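Local coordinates for peptidoglycan synthetase penicillin-binding protein 3 (Bifidobacterium adolescentis, PDB 4YE5), which probably binds penicillin and, as a member of the transpeptidase family, is thought to cross-link peptidoglycan, at residues 48-58 and 114-125. Residues are numbered along the deposited sequence; the frame is centred on the assembly and turned at random.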
loop_
_atom_site.group_PDB
_atom_site.type_symbol
_atom_site.label_atom_id
_atom_site.label_comp_id
_atom_site.label_asym_id
_atom_site.label_seq_id
_atom_site.Cartn_x
_atom_site.Cartn_y
_atom_site.Cartn_z
ATOM N N GLU A 48 4.214 -4.587 24.118
ATOM C CA GLU A 48 3.366 -4.437 25.296
ATOM C C GLU A 48 4.178 -4.125 26.549
ATOM O O GLU A 48 4.683 -5.030 27.203
ATOM C CB GLU A 48 2.490 -5.676 25.526
ATOM C CG GLU A 48 1.417 -5.430 26.595
ATOM C CD GLU A 48 0.753 -6.705 27.099
ATOM O OE1 GLU A 48 0.991 -7.775 26.507
ATOM O OE2 GLU A 48 -0.002 -6.636 28.098
ATOM N N ARG A 49 4.309 -2.837 26.863
ATOM C CA ARG A 49 4.915 -2.377 28.112
ATOM C C ARG A 49 3.987 -1.314 28.699
ATOM O O ARG A 49 3.090 -0.815 28.004
ATOM C CB ARG A 49 6.297 -1.762 27.871
ATOM C CG ARG A 49 7.236 -2.623 27.044
ATOM C CD ARG A 49 7.597 -3.926 27.742
ATOM N NE ARG A 49 8.595 -3.716 28.785
ATOM C CZ ARG A 49 9.516 -4.611 29.127
ATOM N NH1 ARG A 49 9.561 -5.787 28.509
ATOM N NH2 ARG A 49 10.390 -4.328 30.086
ATOM N N TYR A 50 4.209 -0.955 29.961
ATOM C CA TYR A 50 3.294 -0.059 30.666
ATOM C C TYR A 50 4.007 1.009 31.467
ATOM O O TYR A 50 5.101 0.793 31.989
ATOM C CB TYR A 50 2.389 -0.863 31.597
ATOM C CG TYR A 50 1.480 -1.804 30.863
ATOM C CD1 TYR A 50 0.262 -1.364 30.370
ATOM C CD2 TYR A 50 1.836 -3.128 30.651
ATOM C CE1 TYR A 50 -0.579 -2.208 29.687
ATOM C CE2 TYR A 50 0.986 -3.994 29.958
ATOM C CZ TYR A 50 -0.222 -3.521 29.481
ATOM O OH TYR A 50 -1.097 -4.354 28.796
ATOM N N THR A 51 3.387 2.176 31.566
ATOM C CA THR A 51 3.811 3.127 32.581
ATOM C C THR A 51 2.841 3.011 33.756
ATOM O O THR A 51 1.620 3.037 33.561
ATOM C CB THR A 51 3.844 4.568 32.039
ATOM O OG1 THR A 51 4.708 4.622 30.893
ATOM C CG2 THR A 51 4.389 5.507 33.087
ATOM N N ILE A 52 3.376 2.846 34.962
ATOM C CA ILE A 52 2.532 2.735 36.150
ATOM C C ILE A 52 2.343 4.118 36.754
ATOM O O ILE A 52 3.319 4.804 37.088
ATOM C CB ILE A 52 3.126 1.767 37.194
ATOM C CG1 ILE A 52 3.279 0.361 36.595
ATOM C CG2 ILE A 52 2.253 1.725 38.476
ATOM C CD1 ILE A 52 1.990 -0.182 35.969
ATOM N N ILE A 53 1.081 4.526 36.870
ATOM C CA ILE A 53 0.720 5.862 37.328
ATOM C C ILE A 53 0.049 5.803 38.692
ATOM O O ILE A 53 -0.799 4.947 38.931
ATOM C CB ILE A 53 -0.273 6.532 36.334
ATOM C CG1 ILE A 53 0.316 6.584 34.912
ATOM C CG2 ILE A 53 -0.680 7.929 36.821
ATOM C CD1 ILE A 53 1.631 7.369 34.804
ATOM N N GLY A 54 0.420 6.717 39.584
ATOM C CA GLY A 54 -0.302 6.894 40.833
ATOM C C GLY A 54 -1.111 8.186 40.864
ATOM O O GLY A 54 -0.779 9.166 40.187
ATOM N N ASN A 55 -2.193 8.172 41.636
ATOM C CA ASN A 55 -2.999 9.356 41.919
ATOM C C ASN A 55 -2.766 9.770 43.379
ATOM O O ASN A 55 -3.384 9.221 44.299
ATOM C CB ASN A 55 -4.479 9.043 41.671
ATOM C CG ASN A 55 -5.403 10.239 41.913
ATOM O OD1 ASN A 55 -5.142 11.092 42.755
ATOM N ND2 ASN A 55 -6.507 10.289 41.169
ATOM N N PRO A 56 -1.884 10.760 43.592
ATOM C CA PRO A 56 -1.463 11.146 44.947
ATOM C C PRO A 56 -2.618 11.457 45.894
ATOM O O PRO A 56 -2.634 10.971 47.020
ATOM C CB PRO A 56 -0.593 12.380 44.705
ATOM C CG PRO A 56 -0.053 12.174 43.303
ATOM C CD PRO A 56 -1.201 11.556 42.549
ATOM N N GLU A 57 -3.601 12.224 45.446
ATOM C CA GLU A 57 -4.662 12.606 46.375
ATOM C C GLU A 57 -5.581 11.429 46.734
ATOM O O GLU A 57 -6.047 11.341 47.863
ATOM C CB GLU A 57 -5.452 13.825 45.874
ATOM C CG GLU A 57 -6.435 13.564 44.765
ATOM C CD GLU A 57 -7.410 14.722 44.580
ATOM O OE1 GLU A 57 -8.516 14.495 44.046
ATOM O OE2 GLU A 57 -7.068 15.858 44.981
ATOM N N GLN A 58 -5.821 10.521 45.780
ATOM C CA GLN A 58 -6.542 9.291 46.099
ATOM C C GLN A 58 -5.717 8.377 46.990
ATOM O O GLN A 58 -6.270 7.708 47.853
ATOM C CB GLN A 58 -6.969 8.527 44.842
ATOM C CG GLN A 58 -7.973 9.253 43.965
ATOM C CD GLN A 58 -9.142 9.805 44.744
ATOM O OE1 GLN A 58 -9.689 9.141 45.622
ATOM N NE2 GLN A 58 -9.536 11.037 44.424
ATOM N N GLY A 114 -2.079 16.968 43.557
ATOM C CA GLY A 114 -2.549 16.624 42.229
ATOM C C GLY A 114 -3.073 15.203 42.145
ATOM O O GLY A 114 -3.108 14.472 43.135
ATOM N N GLN A 115 -3.467 14.810 40.943
ATOM C CA GLN A 115 -4.098 13.522 40.727
ATOM C C GLN A 115 -3.243 12.635 39.852
ATOM O O GLN A 115 -3.711 11.616 39.356
ATOM C CB GLN A 115 -5.466 13.718 40.075
ATOM C CG GLN A 115 -6.419 14.555 40.910
ATOM C CD GLN A 115 -7.864 14.163 40.697
ATOM O OE1 GLN A 115 -8.449 13.440 41.506
ATOM N NE2 GLN A 115 -8.447 14.627 39.597
ATOM N N TYR A 116 -1.983 13.018 39.662
ATOM C CA TYR A 116 -1.135 12.337 38.690
ATOM C C TYR A 116 0.346 12.336 39.076
ATOM O O TYR A 116 0.906 13.374 39.434
ATOM C CB TYR A 116 -1.305 12.995 37.326
ATOM C CG TYR A 116 -0.469 12.376 36.231
ATOM C CD1 TYR A 116 0.828 12.820 35.980
ATOM C CD2 TYR A 116 -0.977 11.365 35.444
ATOM C CE1 TYR A 116 1.594 12.260 34.976
ATOM C CE2 TYR A 116 -0.215 10.795 34.428
ATOM C CZ TYR A 116 1.067 11.247 34.206
ATOM O OH TYR A 116 1.821 10.683 33.205
ATOM N N VAL A 117 0.974 11.165 38.997
ATOM C CA VAL A 117 2.421 11.036 39.192
ATOM C C VAL A 117 2.901 9.732 38.550
ATOM O O VAL A 117 2.257 8.697 38.685
ATOM C CB VAL A 117 2.845 11.140 40.699
ATOM C CG1 VAL A 117 2.419 9.909 41.510
ATOM C CG2 VAL A 117 4.350 11.347 40.826
ATOM N N VAL A 118 4.003 9.787 37.807
ATOM C CA VAL A 118 4.597 8.567 37.272
ATOM C C VAL A 118 5.323 7.847 38.392
ATOM O O VAL A 118 6.111 8.458 39.116
ATOM C CB VAL A 118 5.603 8.844 36.134
ATOM C CG1 VAL A 118 6.288 7.545 35.721
ATOM C CG2 VAL A 118 4.901 9.469 34.959
ATOM N N LEU A 119 5.050 6.556 38.555
ATOM C CA LEU A 119 5.706 5.778 39.602
ATOM C C LEU A 119 6.818 4.932 39.008
ATOM O O LEU A 119 7.870 4.752 39.625
ATOM C CB LEU A 119 4.707 4.880 40.330
ATOM C CG LEU A 119 3.583 5.613 41.059
ATOM C CD1 LEU A 119 2.558 4.601 41.574
ATOM C CD2 LEU A 119 4.148 6.461 42.195
ATOM N N LYS A 120 6.570 4.393 37.819
ATOM C CA LYS A 120 7.579 3.609 37.114
ATOM C C LYS A 120 7.244 3.468 35.640
ATOM O O LYS A 120 6.086 3.230 35.277
ATOM C CB LYS A 120 7.745 2.226 37.743
ATOM C CG LYS A 120 9.009 1.521 37.284
ATOM C CD LYS A 120 9.228 0.213 38.007
ATOM C CE LYS A 120 10.505 -0.455 37.501
ATOM N NZ LYS A 120 10.774 -1.739 38.200
ATOM N N LYS A 121 8.266 3.618 34.799
ATOM C CA LYS A 121 8.121 3.495 33.353
ATOM C C LYS A 121 8.535 2.103 32.910
ATOM O O LYS A 121 9.279 1.425 33.623
ATOM C CB LYS A 121 9.029 4.507 32.641
ATOM C CG LYS A 121 8.761 5.958 32.989
ATOM C CD LYS A 121 9.624 6.886 32.150
ATOM C CE LYS A 121 9.525 8.322 32.635
ATOM N NZ LYS A 121 10.364 9.230 31.795
ATOM N N ASP A 122 8.056 1.686 31.737
ATOM C CA ASP A 122 8.565 0.492 31.066
ATOM C C ASP A 122 8.456 -0.813 31.890
ATOM O O ASP A 122 9.381 -1.630 31.916
ATOM C CB ASP A 122 10.022 0.755 30.647
ATOM C CG ASP A 122 10.596 -0.348 29.792
ATOM O OD1 ASP A 122 9.871 -0.855 28.916
ATOM O OD2 ASP A 122 11.759 -0.730 30.024
ATOM N N VAL A 123 7.331 -1.017 32.569
ATOM C CA VAL A 123 7.133 -2.268 33.300
ATOM C C VAL A 123 6.453 -3.320 32.417
ATOM O O VAL A 123 5.765 -2.991 31.434
ATOM C CB VAL A 123 6.334 -2.079 34.631
ATOM C CG1 VAL A 123 6.778 -0.801 35.365
ATOM C CG2 VAL A 123 4.860 -2.044 34.358
ATOM N N THR A 124 6.647 -4.584 32.775
ATOM C CA THR A 124 6.131 -5.707 31.993
ATOM C C THR A 124 4.662 -5.985 32.269
ATOM O O THR A 124 4.130 -5.585 33.307
ATOM C CB THR A 124 6.895 -6.988 32.326
ATOM O OG1 THR A 124 6.712 -7.284 33.716
ATOM C CG2 THR A 124 8.391 -6.811 32.025
ATOM N N PRO A 125 4.002 -6.683 31.332
ATOM C CA PRO A 125 2.635 -7.152 31.536
ATOM C C PRO A 125 2.482 -7.957 32.828
ATOM O O PRO A 125 1.455 -7.831 33.490
ATOM C CB PRO A 125 2.397 -8.056 30.321
ATOM C CG PRO A 125 3.280 -7.470 29.247
ATOM C CD PRO A 125 4.486 -6.944 29.956
#
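Over one face of the Arg49 guanidinium lies the CG2 methyl of Thr124, 3.5 Å above the plane and shifted toward its rim, while Asp122 approaches obliquely. A bend at chi2 and chi3 folds the Arg49 chain back to Asp122, where Arg49 NE and Asp122 OD1 form a salt bridge at 3.1 Å whose hydrogen bond is weak; the guanidinium and carboxylate planes lie 24° apart. At the Tyr50 ring, Val123 O sits at the edge near the plane, and Glu48 OE2, also at the edge, takes the hydrogen bond from Tyr50 OH. The Glu48 carboxyl carbon CD meets Pro125 CG at 3.4 Å, and Glu48 OE1 pairs with Arg31. The Tyr116 ring is met obliquely by Ile53, whose CG2, anti to the backbone N, lies 3.7 Å from Tyr116 CD2.

Strands 50-54 and 117-123 run antiparallel. Ile52 O receives Leu119 N at 2.9 Å and, more weakly, Lys120 N, a classic beta bulge; Asp122 and Val123 both face Tyr50 in a G1 bulge, where Val123 N bonds Tyr50 O. On the side bearing Tyr50, Ile52 and Val123, the Ile52 side chain crosses that of Val123 at about a right angle, and Ile52 CG1 lies 3.6 Å from Val123 CG2. Ile53 CD1 packs on Val118 CG2.

Beyond Gly54, Asn55 OD1 accepts Gln58 N from above its carbonyl plane, capping helix 56-61, and Glu57 N bonds Gly114 O at 3.3 Å. Thr124 OG1 caps helix 125-132, into which the twice-bulged edge strand leads directly, through Val127 N. On the other edge of strand 50-54, the backbones of Thr51 and Ile53 bond Glu143 and Tyr141, making it the middle of a three-stranded antiparallel sheet, flanked by 117-123 and 140-144, in the N-terminal region matching the penicillin-binding protein dimerisation domain.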